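Long-range contact in iron-regulated outer membrane protein (PDB 4B7O), which belongs to the TonB-dependent receptor family and probably carries iron across the outer membrane of Neisseria meningitidis: residues Q308-L313 with Y331-K336. Numbering follows the deposited sequence.
Sequences QSNTNL and YVLEKK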
loop_
_atom_site.group_PDB
_atom_site.type_symbol
_atom_site.label_atom_id
_atom_site.label_comp_id
_atom_site.label_asym_id
_atom_site.label_seq_id
_atom_site.Cartn_x
_atom_site.Cartn_y
_atom_site.Cartn_z
ATOM N N GLN A 308 10.101 -8.511 3.731
ATOM C CA GLN A 308 9.364 -7.790 4.748
ATOM C C GLN A 308 8.998 -8.813 5.795
ATOM O O GLN A 308 8.451 -9.879 5.469
ATOM C CB GLN A 308 8.094 -7.168 4.147
ATOM C CG GLN A 308 7.370 -6.218 5.102
ATOM C CD GLN A 308 6.252 -5.432 4.429
ATOM O OE1 GLN A 308 6.446 -4.294 4.024
ATOM N NE2 GLN A 308 5.085 -6.057 4.273
ATOM N N SER A 309 9.287 -8.503 7.046
ATOM C CA SER A 309 8.990 -9.394 8.171
ATOM C C SER A 309 8.236 -8.655 9.209
ATOM O O SER A 309 8.466 -7.480 9.411
ATOM C CB SER A 309 10.274 -9.885 8.835
ATOM O OG SER A 309 10.723 -10.938 8.037
ATOM N N ASN A 310 7.388 -9.366 9.928
ATOM C CA ASN A 310 6.539 -8.742 10.922
ATOM C C ASN A 310 6.365 -9.642 12.130
ATOM O O ASN A 310 5.898 -10.780 12.000
ATOM C CB ASN A 310 5.168 -8.461 10.286
ATOM C CG ASN A 310 4.399 -7.381 11.020
ATOM O OD1 ASN A 310 4.957 -6.671 11.882
ATOM N ND2 ASN A 310 3.109 -7.229 10.683
ATOM N N THR A 311 6.709 -9.149 13.306
ATOM C CA THR A 311 6.334 -9.839 14.526
ATOM C C THR A 311 5.316 -9.018 15.289
ATOM O O THR A 311 5.549 -7.846 15.632
ATOM C CB THR A 311 7.568 -10.062 15.416
ATOM O OG1 THR A 311 8.538 -10.698 14.602
ATOM C CG2 THR A 311 7.244 -10.964 16.559
ATOM N N ASN A 312 4.174 -9.609 15.555
ATOM C CA ASN A 312 3.060 -8.780 15.994
ATOM C C ASN A 312 2.420 -9.390 17.178
ATOM O O ASN A 312 2.140 -10.613 17.204
ATOM C CB ASN A 312 2.005 -8.582 14.901
ATOM C CG ASN A 312 1.084 -7.351 15.200
ATOM O OD1 ASN A 312 1.356 -6.224 14.796
ATOM N ND2 ASN A 312 0.042 -7.572 15.938
ATOM N N LEU A 313 2.180 -8.539 18.167
ATOM C CA LEU A 313 1.382 -8.965 19.279
ATOM C C LEU A 313 0.166 -8.099 19.366
ATOM O O LEU A 313 0.294 -6.892 19.403
ATOM C CB LEU A 313 2.197 -8.824 20.545
ATOM C CG LEU A 313 1.598 -9.324 21.855
ATOM C CD1 LEU A 313 1.404 -10.833 21.865
ATOM C CD2 LEU A 313 2.570 -8.964 22.961
ATOM N N TYR A 331 4.554 -4.204 17.637
ATOM C CA TYR A 331 5.158 -4.911 16.605
ATOM C C TYR A 331 6.590 -4.476 16.304
ATOM O O TYR A 331 7.038 -3.397 16.696
ATOM C CB TYR A 331 4.273 -4.738 15.355
ATOM C CG TYR A 331 4.264 -3.341 14.858
ATOM C CD1 TYR A 331 5.211 -2.904 13.987
ATOM C CD2 TYR A 331 3.310 -2.429 15.332
ATOM C CE1 TYR A 331 5.202 -1.586 13.557
ATOM C CE2 TYR A 331 3.286 -1.130 14.910
ATOM C CZ TYR A 331 4.224 -0.719 14.027
ATOM O OH TYR A 331 4.182 0.568 13.599
ATOM N N VAL A 332 7.236 -5.296 15.480
ATOM C CA VAL A 332 8.583 -5.036 14.914
ATOM C C VAL A 332 8.546 -5.386 13.463
ATOM O O VAL A 332 8.254 -6.493 13.079
ATOM C CB VAL A 332 9.619 -5.980 15.572
ATOM C CG1 VAL A 332 11.011 -5.641 15.111
ATOM C CG2 VAL A 332 9.494 -5.927 17.103
ATOM N N LEU A 333 8.828 -4.446 12.632
ATOM C CA LEU A 333 8.675 -4.656 11.245
ATOM C C LEU A 333 10.064 -4.501 10.643
ATOM O O LEU A 333 10.724 -3.478 10.843
ATOM C CB LEU A 333 7.792 -3.545 10.728
ATOM C CG LEU A 333 6.805 -3.894 9.640
ATOM C CD1 LEU A 333 5.984 -2.663 9.272
ATOM C CD2 LEU A 333 7.488 -4.450 8.399
ATOM N N GLU A 334 10.521 -5.516 9.918
ATOM C CA GLU A 334 11.825 -5.446 9.292
ATOM C C GLU A 334 11.677 -5.528 7.793
ATOM O O GLU A 334 11.035 -6.422 7.288
ATOM C CB GLU A 334 12.778 -6.561 9.773
ATOM C CG GLU A 334 12.917 -6.667 11.296
ATOM C CD GLU A 334 14.195 -6.045 11.929
ATOM O OE1 GLU A 334 14.891 -5.197 11.289
ATOM O OE2 GLU A 334 14.484 -6.410 13.110
ATOM N N LYS A 335 12.293 -4.585 7.108
ATOM C CA LYS A 335 12.408 -4.545 5.684
ATOM C C LYS A 335 13.935 -4.780 5.478
ATOM O O LYS A 335 14.727 -4.070 6.104
ATOM C CB LYS A 335 11.952 -3.151 5.185
ATOM C CG LYS A 335 11.676 -2.977 3.685
ATOM C CD LYS A 335 10.153 -3.019 3.308
ATOM C CE LYS A 335 9.539 -1.722 2.666
ATOM N NZ LYS A 335 9.965 -1.173 1.305
ATOM N N LYS A 336 14.322 -5.766 4.637
ATOM C CA LYS A 336 15.730 -6.133 4.303
ATOM C C LYS A 336 15.947 -6.209 2.814
ATOM O O LYS A 336 15.128 -6.778 2.089
ATOM C CB LYS A 336 16.141 -7.500 4.846
ATOM C CG LYS A 336 15.925 -7.681 6.348
ATOM C CD LYS A 336 16.302 -9.094 6.829
ATOM C CE LYS A 336 15.526 -9.519 8.086
ATOM N NZ LYS A 336 15.993 -10.871 8.528
#
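Four backbone hydrogen bonds join Ser-309 to Glu-334 and Thr-311 to Val-332, two per pair, across an antiparallel beta hairpin (strands 303-320 and 323-339) in the wall of the TonB-dependent transporter barrel. The segment axes run 168° apart in direction. Ser-309 N reaches Glu-334 O over 2.7 Å, and the return bond from Glu-334 N to Ser-309 O measures 2.9 Å; in the second pair both bonds, Thr-311 N to Val-332 O and Val-332 N to Thr-311 O, measure 3.1 Å. Asn-310 and Leu-333 form the non-hydrogen-bonded pair between them, and Gln-308/Lys-335 and Asn-312/Tyr-331 those at the ends; CA-H groups of these pairs touch the same carbonyl oxygens, Gln-308 CA lying 3.3 Å from Glu-334 O.

Ser-309, Thr-311, Val-332 and Glu-334 share one face of the wall. The polar ends of Ser-309, Thr-311 and Glu-334 turn to the flanking strands: Ser-309 OG hydrogen-bonds to Glu-272, Thr-311 OG1 to His-270 and Glu-334 OE1 to Thr-360, tying the hairpin to both neighbours.

The other face, carrying Gln-308, Asn-310, Asn-312, Tyr-331, Leu-333 and Lys-335, looks into the barrel, since Gln-308 and Lys-335 touch Phe-137 and Tyr-331 touches Ala-124, both in the range of the plug domain. Leu-333 lies across the neighbouring strand, its CD2 3.7 Å from Gln-308 CG and 3.3 Å from Ser-309 O, while CG approaches Asn-310 OD1. Gln-308 has CG opposite its own backbone N (chi1 -171°) and continues extended, carrying OE1 to within 4.0 Å of Lys-335 CD, where the two side chains cross at a slant. At the Asn-312 end the amide plane of Asn-312 and the Tyr-331 ring are nearly parallel, 7° apart, and Asn-312 OD1, weakly hydrogen-bonded to Asn-329, comes within 3.3 Å of Tyr-331 CB.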